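Local structure of putative glycoside hydrolase (Bacteroides ovatus, 4ONZ) at residues 12-17 / 298-303; 303-308 / 320-325; 309-314 / 338-343; 332-337 / 351-356. The protein is of unknown function but, as a putative glycoside hydrolase, probably folds as a five-bladed beta-propeller. One frame throughout, in Å; residues are numbered along the deposited sequence.

How the interactions relate
Interaction 2 is the most deeply buried of the four and is wholly apolar across its segments; the others lie nearer the surface and add polar links. Interactions 2, 3 and 4 gather round one antiparallel sheet: 2 uses strand 322-330, while 3 and 4 take opposite ends of strand 333-340, their centres about 22 Å apart. Interactions 2 and 3 interlock through backbone bonds between those strands. Interaction 1 belongs to another sheet, at strand 296-299, yet shares P303 with interaction 2, and its N-terminal segment packs on interaction 4 through I15 and L334. An indole-carboxylate bond marks 1, a tyrosine-glutamate bond 3, and a bridging water both 3 and 4.

Interaction 1 of 4, residues 12-17 / 298-303; sequences NWVIGP and DRLDKP
W13 and D298 supply the polar link, an indole-to-carboxylate hydrogen bond. NE1 of W13 donates to OD2 of D298 at 2.9 Å, and the bond is bent, with an N-H...O angle of 139°. The donor stands above the carboxylate, 48° out of its plane, while the acceptor is tilted from the plane of the indole. Tryptophan suits the place because one residue brings both a broad apolar surface and an N-H able to reach the acid; its chi1 of 62° sets CG between the backbone N and carbonyl carbon. The other oxygen of D298, OD1, accepts the backbone N of R299 at 2.8 Å, which ties the carboxylate down at both oxygens. The guanidinium of R299 goes elsewhere, into a salt bridge with D242.

D298 and R299 end strand 296-299, which pairs antiparallel with strand 281-288 in what is probably one blade of a beta-propeller. The N-terminal loop 12-17 lies against these strands, W13 also resting on Q285 and L287.

The apolar contacts centre on L300. Its CD2 meets CG2 of V14 tip to tip at 3.7 Å, and lies 4.0 Å from CZ2 of W13 as the leucine and the indole slide past each other in opposite directions. CG of L300 approaches CH2 of W13 at 4.0 Å. V14 also covers its neighbour: its CG2 sits 3.8 Å above one face of the W13 ring, over the centre.

Interaction 2 of 4, residues 303-308 / 320-325; sequences PFFAPE and GTVFIE
F305, the second residue of a classic beta bulge in which F304 and F305 both face A283, meets V322 and I324 with one corner of its ring. Its CG stands anti to the backbone N (chi1 -160°). The side chain of F305 crosses those of V322 and I324 at about a right angle. Its CD2 lies 3.9 Å from CD1 of I324, which approaches obliquely, and 4.1 Å from CG2 of V322, which comes to the ring edge near its plane. Branched aliphatic residues suit this place, since their methyl groups pack against the CD2 corner of the ring without needing a polar partner.

Further along, P307 presses on the start of the other segment. Its CG is 3.4 Å from C of G320 and equally 3.4 Å from N of T321, while CB of P307 is 3.5 Å from C of G320. The pyrrolidine therefore lies directly against the peptide unit, a closeness possible because G320 has no CB to collide with that of P307. CG2 of V322 spans the two halves of the contact, reaching CD of P307 at 4.3 Å. T321 points away, and its OG1 accepts from the backbone N of Y281.

The loop 303-308 thus covers the beginning of strand 322-330, with strand 281-288 to one flank through A283 and strand 333-340 reached through Y338, whose ring meets that of F305 edge-to-face.

Interaction 3 of 4, residues 309-314 / 338-343; sequences APFEKS and YGCADS
E312 reaches from the short 3-10 turn 310-312 across to C340 and Y338 on strand 333-340, the middle strand of a three-stranded antiparallel sheet, probably a propeller blade. From CB, a chi1 of -61° sets CG anti to the carbonyl carbon, where it lies 4.0 Å from CB of C340. The chain then runs extended, so CD carries the carboxylate on to the tyrosine. At the tip OE2 takes the hydroxyl of Y338 at 2.7 Å, OH donating to the anti lone pair, with carboxylate and phenol planes 64° apart; R20 forms a salt bridge to the same oxygen. OE1 turns back to its own loop and accepts the backbone N of A309 at 3.0 Å, met from above the carboxylate plane, and also the N of E308.

Beside it the F311 ring presents its edge. CE1 of F311 lies 3.4 Å from OH of Y338, and CD1 of F311 is 3.9 Å from SG of C340, an edge-on sulfur-aromatic contact in which a small, polarisable thiol suits a place beside an aromatic edge. CB of A341, on a residue with left-handed backbone angles, rests 3.6 Å from O of E312. At the outer margin a water links OG of S314, 2.6 Å away, to O of A341.

The buried carboxylate is thus gripped by a phenol, a guanidinium and two peptide N-H groups, which would be expected to stabilise its negative charge and to pin the turn to the end of strand 333-340.

Interaction 4 of 4, residues 332-337 / 351-356; sequences KKLYLY and DDVKKL
L334, near the start of strand 333-340 after its hairpin with strand 322-330, meets V353 and L356 of the chain as it leaves strand 344-350. These three strands form one antiparallel sheet, and the tail 351-356 folds back against the beginning of the middle strand, 333-340. L334 and L356 reach toward each other tip to tip: CD1 of L356 is 3.9 Å from CD1 of L334 and equally 3.9 Å from its CD2, so a single methyl sits against the fork of the other leucine. V353 comes in obliquely; its chi1 of -61° puts CG1 anti to the carbonyl carbon, 4.0 Å from CG of L334. Leucine serves well here because its fork straddles one methyl of L356 while its branch carbon CG takes V353, and L334 also rests on I15 and F18 of the N-terminal region.

Toward the surface the character changes. CG2 of V353 lies against the carbonyl O of K332 at 3.5 Å, while that oxygen accepts a hydrogen bond from a water at 2.7 Å; the same water donates to O of D351 at 2.6 Å, bridging two backbone carbonyls that cannot bond to each other. The aliphatic part of K333 runs beside D351, CG to CB 4.2 Å, whereas their charged ends stay apart.

L356 N bonds to O of V353 at 3.0 Å, closing the 3-10 turn that swings L356 inward. An apolar seam beside a hydrated rim, at one end of an antiparallel three-stranded sheet, is consistent with a beta-propeller blade near the C-terminus.

Interaction 1 of 4, residues 12-17 / 298-303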
# COMPACT_ATOMS: atom_id res chain seq x y z
N ASN A 12 -22.78 5.57 -6.47
CA ASN A 12 -23.28 5.07 -5.18
C ASN A 12 -22.33 4.03 -4.57
O ASN A 12 -22.41 3.74 -3.37
CB ASN A 12 -24.69 4.48 -5.34
CG ASN A 12 -24.72 3.24 -6.23
OD1 ASN A 12 -23.92 3.09 -7.15
ND2 ASN A 12 -25.68 2.35 -5.97
N TRP A 13 -21.44 3.47 -5.39
CA TRP A 13 -20.49 2.44 -4.97
C TRP A 13 -19.16 2.98 -4.43
O TRP A 13 -18.38 2.24 -3.84
CB TRP A 13 -20.18 1.51 -6.16
CG TRP A 13 -19.54 2.21 -7.34
CD1 TRP A 13 -20.17 2.74 -8.43
CD2 TRP A 13 -18.14 2.45 -7.53
NE1 TRP A 13 -19.25 3.30 -9.29
CE2 TRP A 13 -17.99 3.13 -8.76
CE3 TRP A 13 -16.99 2.15 -6.79
CZ2 TRP A 13 -16.75 3.51 -9.27
CZ3 TRP A 13 -15.75 2.53 -7.29
CH2 TRP A 13 -15.64 3.20 -8.52
N VAL A 14 -18.92 4.27 -4.62
CA VAL A 14 -17.66 4.89 -4.23
C VAL A 14 -17.51 4.96 -2.71
O VAL A 14 -18.44 5.30 -2.01
CB VAL A 14 -17.54 6.31 -4.85
CG1 VAL A 14 -16.25 6.99 -4.42
CG2 VAL A 14 -17.61 6.23 -6.36
N ILE A 15 -16.33 4.60 -2.21
CA ILE A 15 -16.07 4.66 -0.78
C ILE A 15 -15.62 6.08 -0.46
O ILE A 15 -14.69 6.61 -1.08
CB ILE A 15 -15.03 3.63 -0.32
CG1 ILE A 15 -15.49 2.22 -0.71
CG2 ILE A 15 -14.83 3.72 1.19
CD1 ILE A 15 -14.50 1.13 -0.39
N GLY A 16 -16.30 6.69 0.51
CA GLY A 16 -16.01 8.06 0.91
C GLY A 16 -17.28 8.81 1.28
O GLY A 16 -18.34 8.20 1.40
N PRO A 17 -17.19 10.13 1.47
CA PRO A 17 -15.97 10.92 1.31
C PRO A 17 -15.02 10.79 2.50
O PRO A 17 -15.46 10.56 3.63
CB PRO A 17 -16.50 12.36 1.22
CG PRO A 17 -17.74 12.35 2.05
CD PRO A 17 -18.30 10.95 1.99
N ASP A 298 -16.88 -0.58 -13.03
CA ASP A 298 -16.85 0.88 -13.10
C ASP A 298 -15.48 1.40 -12.65
O ASP A 298 -14.74 0.69 -11.97
CB ASP A 298 -17.97 1.47 -12.23
CG ASP A 298 -18.41 2.86 -12.69
OD1 ASP A 298 -17.76 3.49 -13.56
OD2 ASP A 298 -19.44 3.34 -12.16
N ARG A 299 -15.19 2.64 -13.02
CA ARG A 299 -13.90 3.27 -12.73
C ARG A 299 -14.12 4.78 -12.67
O ARG A 299 -14.83 5.35 -13.52
CB ARG A 299 -12.93 2.90 -13.85
CG ARG A 299 -11.48 3.34 -13.69
CD ARG A 299 -10.72 2.85 -14.90
NE ARG A 299 -9.32 3.27 -14.96
CZ ARG A 299 -8.49 2.94 -15.95
NH1 ARG A 299 -8.92 2.22 -16.97
NH2 ARG A 299 -7.24 3.36 -15.93
N LEU A 300 -13.57 5.44 -11.65
CA LEU A 300 -13.72 6.89 -11.53
C LEU A 300 -12.94 7.62 -12.62
O LEU A 300 -11.78 7.29 -12.89
CB LEU A 300 -13.25 7.39 -10.17
CG LEU A 300 -14.09 6.89 -8.99
CD1 LEU A 300 -13.53 7.40 -7.69
CD2 LEU A 300 -15.52 7.33 -9.16
N ASP A 301 -13.59 8.59 -13.26
CA ASP A 301 -12.95 9.42 -14.27
C ASP A 301 -12.03 10.44 -13.62
O ASP A 301 -11.00 10.79 -14.18
CB ASP A 301 -14.00 10.18 -15.10
CG ASP A 301 -14.69 9.30 -16.10
OD1 ASP A 301 -14.11 8.27 -16.49
OD2 ASP A 301 -15.80 9.66 -16.52
N LYS A 302 -12.46 10.95 -12.47
CA LYS A 302 -11.73 11.95 -11.71
C LYS A 302 -11.32 11.34 -10.38
O LYS A 302 -12.04 10.48 -9.85
CB LYS A 302 -12.64 13.16 -11.44
CG LYS A 302 -13.11 13.91 -12.68
CD LYS A 302 -11.96 14.62 -13.37
CE LYS A 302 -12.44 15.48 -14.53
NZ LYS A 302 -11.33 16.32 -15.07
N PRO A 303 -10.19 11.79 -9.82
CA PRO A 303 -9.78 11.21 -8.56
C PRO A 303 -10.73 11.59 -7.42
O PRO A 303 -11.38 12.63 -7.47
CB PRO A 303 -8.37 11.80 -8.34
CG PRO A 303 -8.32 13.05 -9.14
CD PRO A 303 -9.33 12.91 -10.25

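Interaction 2 of 4, residues 303-308 / 320-325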
# COMPACT_ATOMS: atom_id res chain seq x y z
N PRO A 303 -10.19 11.79 -9.82
CA PRO A 303 -9.78 11.21 -8.56
C PRO A 303 -10.73 11.59 -7.42
O PRO A 303 -11.38 12.63 -7.47
CB PRO A 303 -8.37 11.80 -8.34
CG PRO A 303 -8.32 13.05 -9.14
CD PRO A 303 -9.33 12.91 -10.25
N PHE A 304 -10.87 10.71 -6.44
CA PHE A 304 -11.74 10.99 -5.29
C PHE A 304 -10.93 11.68 -4.19
O PHE A 304 -11.50 12.23 -3.26
CB PHE A 304 -12.39 9.70 -4.76
CG PHE A 304 -11.47 8.83 -3.95
CD1 PHE A 304 -10.65 7.90 -4.56
CD2 PHE A 304 -11.45 8.93 -2.57
CE1 PHE A 304 -9.81 7.10 -3.80
CE2 PHE A 304 -10.61 8.14 -1.81
CZ PHE A 304 -9.80 7.22 -2.42
N PHE A 305 -9.61 11.64 -4.30
CA PHE A 305 -8.75 12.25 -3.30
C PHE A 305 -7.51 12.80 -4.00
O PHE A 305 -6.82 12.07 -4.70
CB PHE A 305 -8.38 11.21 -2.23
CG PHE A 305 -7.90 11.81 -0.94
CD1 PHE A 305 -8.82 12.23 0.02
CD2 PHE A 305 -6.56 11.95 -0.67
CE1 PHE A 305 -8.40 12.79 1.22
CE2 PHE A 305 -6.12 12.51 0.53
CZ PHE A 305 -7.05 12.93 1.47
N ALA A 306 -7.26 14.10 -3.84
CA ALA A 306 -6.15 14.75 -4.54
C ALA A 306 -5.45 15.76 -3.62
O ALA A 306 -5.97 16.10 -2.57
CB ALA A 306 -6.67 15.43 -5.78
N PRO A 307 -4.24 16.22 -4.01
CA PRO A 307 -3.56 17.20 -3.16
C PRO A 307 -4.36 18.50 -3.07
O PRO A 307 -4.75 19.04 -4.10
CB PRO A 307 -2.22 17.42 -3.87
CG PRO A 307 -2.07 16.27 -4.79
CD PRO A 307 -3.44 15.87 -5.19
N GLU A 308 -4.60 18.96 -1.85
CA GLU A 308 -5.37 20.19 -1.62
C GLU A 308 -4.82 21.02 -0.46
O GLU A 308 -4.86 22.25 -0.51
CB GLU A 308 -6.84 19.87 -1.33
CG GLU A 308 -7.62 19.30 -2.50
CD GLU A 308 -7.78 20.28 -3.65
OE1 GLU A 308 -7.32 21.43 -3.54
OE2 GLU A 308 -8.38 19.88 -4.68
N GLY A 320 1.62 19.71 -4.82
CA GLY A 320 1.33 18.55 -3.97
C GLY A 320 1.22 17.20 -4.63
O GLY A 320 1.16 17.08 -5.86
N THR A 321 1.22 16.16 -3.80
CA THR A 321 1.07 14.78 -4.24
C THR A 321 0.67 13.91 -3.04
O THR A 321 1.10 14.17 -1.91
CB THR A 321 2.35 14.25 -4.94
OG1 THR A 321 2.09 12.96 -5.51
CG2 THR A 321 3.53 14.18 -3.97
N VAL A 322 -0.20 12.93 -3.29
CA VAL A 322 -0.70 12.04 -2.24
C VAL A 322 -0.67 10.60 -2.75
O VAL A 322 -0.94 10.35 -3.93
CB VAL A 322 -2.12 12.42 -1.75
CG1 VAL A 322 -2.10 13.81 -1.16
CG2 VAL A 322 -3.16 12.33 -2.85
N PHE A 323 -0.33 9.66 -1.87
CA PHE A 323 -0.21 8.24 -2.23
C PHE A 323 -0.87 7.40 -1.16
O PHE A 323 -0.34 7.28 -0.04
CB PHE A 323 1.26 7.87 -2.41
CG PHE A 323 1.48 6.54 -3.06
CD1 PHE A 323 1.46 6.42 -4.44
CD2 PHE A 323 1.74 5.41 -2.31
CE1 PHE A 323 1.68 5.20 -5.06
CE2 PHE A 323 1.96 4.20 -2.92
CZ PHE A 323 1.93 4.09 -4.29
N ILE A 324 -2.02 6.84 -1.50
CA ILE A 324 -2.88 6.10 -0.57
C ILE A 324 -2.41 4.67 -0.42
O ILE A 324 -2.26 3.96 -1.42
CB ILE A 324 -4.34 6.06 -1.04
CG1 ILE A 324 -4.83 7.44 -1.48
CG2 ILE A 324 -5.25 5.48 0.03
CD1 ILE A 324 -4.66 8.55 -0.47
N GLU A 325 -2.20 4.22 0.82
CA GLU A 325 -1.63 2.89 1.00
C GLU A 325 -2.15 2.09 2.20
O GLU A 325 -1.91 0.87 2.29
CB GLU A 325 -0.11 3.04 1.04
CG GLU A 325 0.73 1.77 0.94
CD GLU A 325 2.20 2.07 0.69
OE1 GLU A 325 2.49 3.14 0.08
OE2 GLU A 325 3.07 1.26 1.08

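Interaction 3 of 4, residues 309-314 / 338-343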
# COMPACT_ATOMS: atom_id res chain seq x y z
N ALA A 309 -4.30 20.36 0.57
CA ALA A 309 -3.78 21.06 1.76
C ALA A 309 -2.28 21.37 1.75
O ALA A 309 -1.50 20.69 1.08
CB ALA A 309 -4.15 20.27 3.00
N PRO A 310 -1.86 22.41 2.52
CA PRO A 310 -0.44 22.78 2.57
C PRO A 310 0.51 21.64 2.94
O PRO A 310 1.60 21.55 2.37
CB PRO A 310 -0.39 23.88 3.64
CG PRO A 310 -1.77 24.44 3.67
CD PRO A 310 -2.68 23.28 3.38
N PHE A 311 0.10 20.75 3.85
CA PHE A 311 0.96 19.64 4.28
C PHE A 311 1.19 18.58 3.20
O PHE A 311 2.05 17.72 3.35
CB PHE A 311 0.43 19.00 5.58
CG PHE A 311 -0.89 18.32 5.43
CD1 PHE A 311 -0.96 17.00 5.04
CD2 PHE A 311 -2.08 19.01 5.70
CE1 PHE A 311 -2.18 16.36 4.89
CE2 PHE A 311 -3.31 18.37 5.55
CZ PHE A 311 -3.35 17.05 5.14
N GLU A 312 0.44 18.65 2.11
CA GLU A 312 0.60 17.71 1.00
C GLU A 312 1.51 18.29 -0.09
O GLU A 312 1.75 17.63 -1.09
CB GLU A 312 -0.77 17.39 0.42
CG GLU A 312 -1.68 16.72 1.45
CD GLU A 312 -3.16 16.72 1.09
OE1 GLU A 312 -3.58 17.51 0.23
OE2 GLU A 312 -3.91 15.95 1.72
N LYS A 313 2.03 19.50 0.16
CA LYS A 313 2.87 20.23 -0.79
C LYS A 313 4.25 20.50 -0.20
O LYS A 313 4.44 20.46 1.02
CB LYS A 313 2.23 21.57 -1.13
CG LYS A 313 0.85 21.48 -1.75
CD LYS A 313 0.22 22.85 -1.92
CE LYS A 313 -1.08 22.77 -2.69
NZ LYS A 313 -2.03 21.81 -2.07
N SER A 314 5.22 20.79 -1.07
CA SER A 314 6.59 21.10 -0.65
C SER A 314 7.35 21.78 -1.80
O SER A 314 6.79 22.06 -2.85
CB SER A 314 7.33 19.83 -0.24
OG SER A 314 7.73 19.09 -1.37
N TYR A 338 -2.00 7.86 4.08
CA TYR A 338 -1.31 8.15 2.83
C TYR A 338 -0.05 8.93 3.02
O TYR A 338 0.13 9.62 4.03
CB TYR A 338 -2.25 8.93 1.90
CG TYR A 338 -2.77 10.29 2.40
CD1 TYR A 338 -3.86 10.38 3.29
CD2 TYR A 338 -2.25 11.47 1.90
CE1 TYR A 338 -4.35 11.62 3.71
CE2 TYR A 338 -2.74 12.70 2.31
CZ TYR A 338 -3.78 12.78 3.20
OH TYR A 338 -4.23 14.03 3.57
N GLY A 339 0.85 8.77 2.04
CA GLY A 339 2.07 9.52 1.99
C GLY A 339 1.68 10.86 1.41
O GLY A 339 0.92 10.93 0.43
N CYS A 340 2.15 11.93 2.04
CA CYS A 340 1.87 13.27 1.57
C CYS A 340 3.20 13.95 1.26
O CYS A 340 4.15 13.90 2.06
CB CYS A 340 1.00 14.05 2.59
SG CYS A 340 1.69 14.26 4.24
N ALA A 341 3.30 14.50 0.05
CA ALA A 341 4.49 15.20 -0.42
C ALA A 341 5.74 14.32 -0.47
O ALA A 341 6.86 14.82 -0.37
CB ALA A 341 4.75 16.43 0.46
N ASP A 342 5.55 13.01 -0.66
CA ASP A 342 6.66 12.05 -0.66
C ASP A 342 7.53 12.15 0.59
O ASP A 342 8.71 11.79 0.54
CB ASP A 342 7.56 12.24 -1.90
CG ASP A 342 7.29 11.25 -3.01
OD1 ASP A 342 6.64 10.20 -2.77
OD2 ASP A 342 7.77 11.50 -4.13
N SER A 343 6.97 12.60 1.72
CA SER A 343 7.79 12.80 2.90
C SER A 343 7.15 12.55 4.26
O SER A 343 7.87 12.26 5.20
CB SER A 343 8.37 14.21 2.89
OG SER A 343 7.33 15.16 2.95
O HOH W 1 8.74 16.82 -0.69

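Interaction 4 of 4, residues 332-337 / 351-356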
# COMPACT_ATOMS: atom_id res chain seq x y z
N LYS A 332 -16.73 2.03 13.58
CA LYS A 332 -17.69 2.41 12.56
C LYS A 332 -17.20 3.48 11.58
O LYS A 332 -18.02 4.14 10.95
CB LYS A 332 -19.01 2.88 13.20
CG LYS A 332 -19.67 1.89 14.13
CD LYS A 332 -21.02 2.43 14.57
CE LYS A 332 -21.71 1.51 15.57
NZ LYS A 332 -23.06 2.03 15.94
N LYS A 333 -15.88 3.64 11.45
CA LYS A 333 -15.29 4.59 10.51
C LYS A 333 -14.15 3.96 9.74
O LYS A 333 -13.55 2.97 10.17
CB LYS A 333 -14.75 5.83 11.24
CG LYS A 333 -15.81 6.66 11.92
CD LYS A 333 -15.19 7.89 12.57
CE LYS A 333 -16.24 8.76 13.23
NZ LYS A 333 -15.61 9.91 13.94
N LEU A 334 -13.86 4.53 8.58
CA LEU A 334 -12.73 4.11 7.77
C LEU A 334 -11.67 5.19 7.82
O LEU A 334 -11.96 6.37 7.59
CB LEU A 334 -13.15 3.86 6.32
CG LEU A 334 -13.90 2.57 6.00
CD1 LEU A 334 -14.40 2.63 4.56
CD2 LEU A 334 -13.01 1.36 6.22
N TYR A 335 -10.45 4.80 8.16
CA TYR A 335 -9.30 5.69 8.21
C TYR A 335 -8.36 5.36 7.05
O TYR A 335 -7.88 4.22 6.93
CB TYR A 335 -8.54 5.55 9.53
CG TYR A 335 -9.33 6.02 10.74
CD1 TYR A 335 -10.36 5.25 11.26
CD2 TYR A 335 -9.02 7.22 11.38
CE1 TYR A 335 -11.08 5.67 12.36
CE2 TYR A 335 -9.74 7.65 12.48
CZ TYR A 335 -10.77 6.87 12.96
OH TYR A 335 -11.50 7.28 14.06
N LEU A 336 -8.08 6.37 6.24
CA LEU A 336 -7.20 6.27 5.07
C LEU A 336 -5.85 6.89 5.43
O LEU A 336 -5.80 8.05 5.83
CB LEU A 336 -7.85 7.07 3.94
CG LEU A 336 -7.44 6.80 2.50
CD1 LEU A 336 -7.78 5.36 2.16
CD2 LEU A 336 -8.18 7.76 1.60
N TYR A 337 -4.76 6.13 5.26
CA TYR A 337 -3.42 6.62 5.54
C TYR A 337 -2.65 6.73 4.25
O TYR A 337 -2.66 5.81 3.42
CB TYR A 337 -2.70 5.71 6.54
CG TYR A 337 -3.31 5.79 7.90
CD1 TYR A 337 -2.97 6.82 8.76
CD2 TYR A 337 -4.30 4.89 8.30
CE1 TYR A 337 -3.57 6.92 10.01
CE2 TYR A 337 -4.89 4.99 9.53
CZ TYR A 337 -4.52 6.01 10.38
OH TYR A 337 -5.12 6.14 11.60
N ASP A 351 -16.96 8.39 7.53
CA ASP A 351 -17.93 7.86 8.49
C ASP A 351 -19.11 7.14 7.83
O ASP A 351 -20.05 6.75 8.52
CB ASP A 351 -18.39 8.96 9.45
CG ASP A 351 -19.00 10.14 8.74
OD1 ASP A 351 -19.53 9.96 7.62
OD2 ASP A 351 -18.96 11.25 9.30
N ASP A 352 -19.06 6.95 6.51
CA ASP A 352 -20.11 6.23 5.77
C ASP A 352 -19.59 4.83 5.43
O ASP A 352 -18.88 4.65 4.44
CB ASP A 352 -20.49 6.99 4.49
CG ASP A 352 -21.59 6.30 3.70
OD1 ASP A 352 -22.19 5.32 4.19
OD2 ASP A 352 -21.86 6.75 2.56
N VAL A 353 -20.00 3.84 6.23
CA VAL A 353 -19.50 2.46 6.08
C VAL A 353 -20.54 1.38 5.78
O VAL A 353 -20.20 0.19 5.70
CB VAL A 353 -18.73 2.05 7.36
CG1 VAL A 353 -17.54 2.97 7.56
CG2 VAL A 353 -19.63 2.06 8.59
N LYS A 354 -21.79 1.78 5.57
CA LYS A 354 -22.88 0.83 5.31
C LYS A 354 -22.58 -0.10 4.15
O LYS A 354 -22.86 -1.30 4.22
CB LYS A 354 -24.19 1.57 5.07
CG LYS A 354 -25.38 0.64 4.85
CD LYS A 354 -26.70 1.39 4.88
CE LYS A 354 -27.86 0.42 4.85
NZ LYS A 354 -29.17 1.11 5.02
N LYS A 355 -21.99 0.43 3.08
CA LYS A 355 -21.69 -0.37 1.88
C LYS A 355 -20.76 -1.56 2.12
O LYS A 355 -20.72 -2.48 1.30
CB LYS A 355 -21.16 0.50 0.74
CG LYS A 355 -19.91 1.30 1.05
CD LYS A 355 -19.41 2.05 -0.18
CE LYS A 355 -20.41 3.06 -0.74
NZ LYS A 355 -20.70 4.20 0.17
N LEU A 356 -20.03 -1.54 3.24
CA LEU A 356 -19.11 -2.64 3.58
C LEU A 356 -19.81 -3.90 4.12
O LEU A 356 -19.19 -4.96 4.14
CB LEU A 356 -18.09 -2.17 4.61
CG LEU A 356 -17.27 -0.93 4.29
CD1 LEU A 356 -16.26 -0.69 5.41
CD2 LEU A 356 -16.56 -1.06 2.95
O HOH W 2 -19.75 6.23 11.10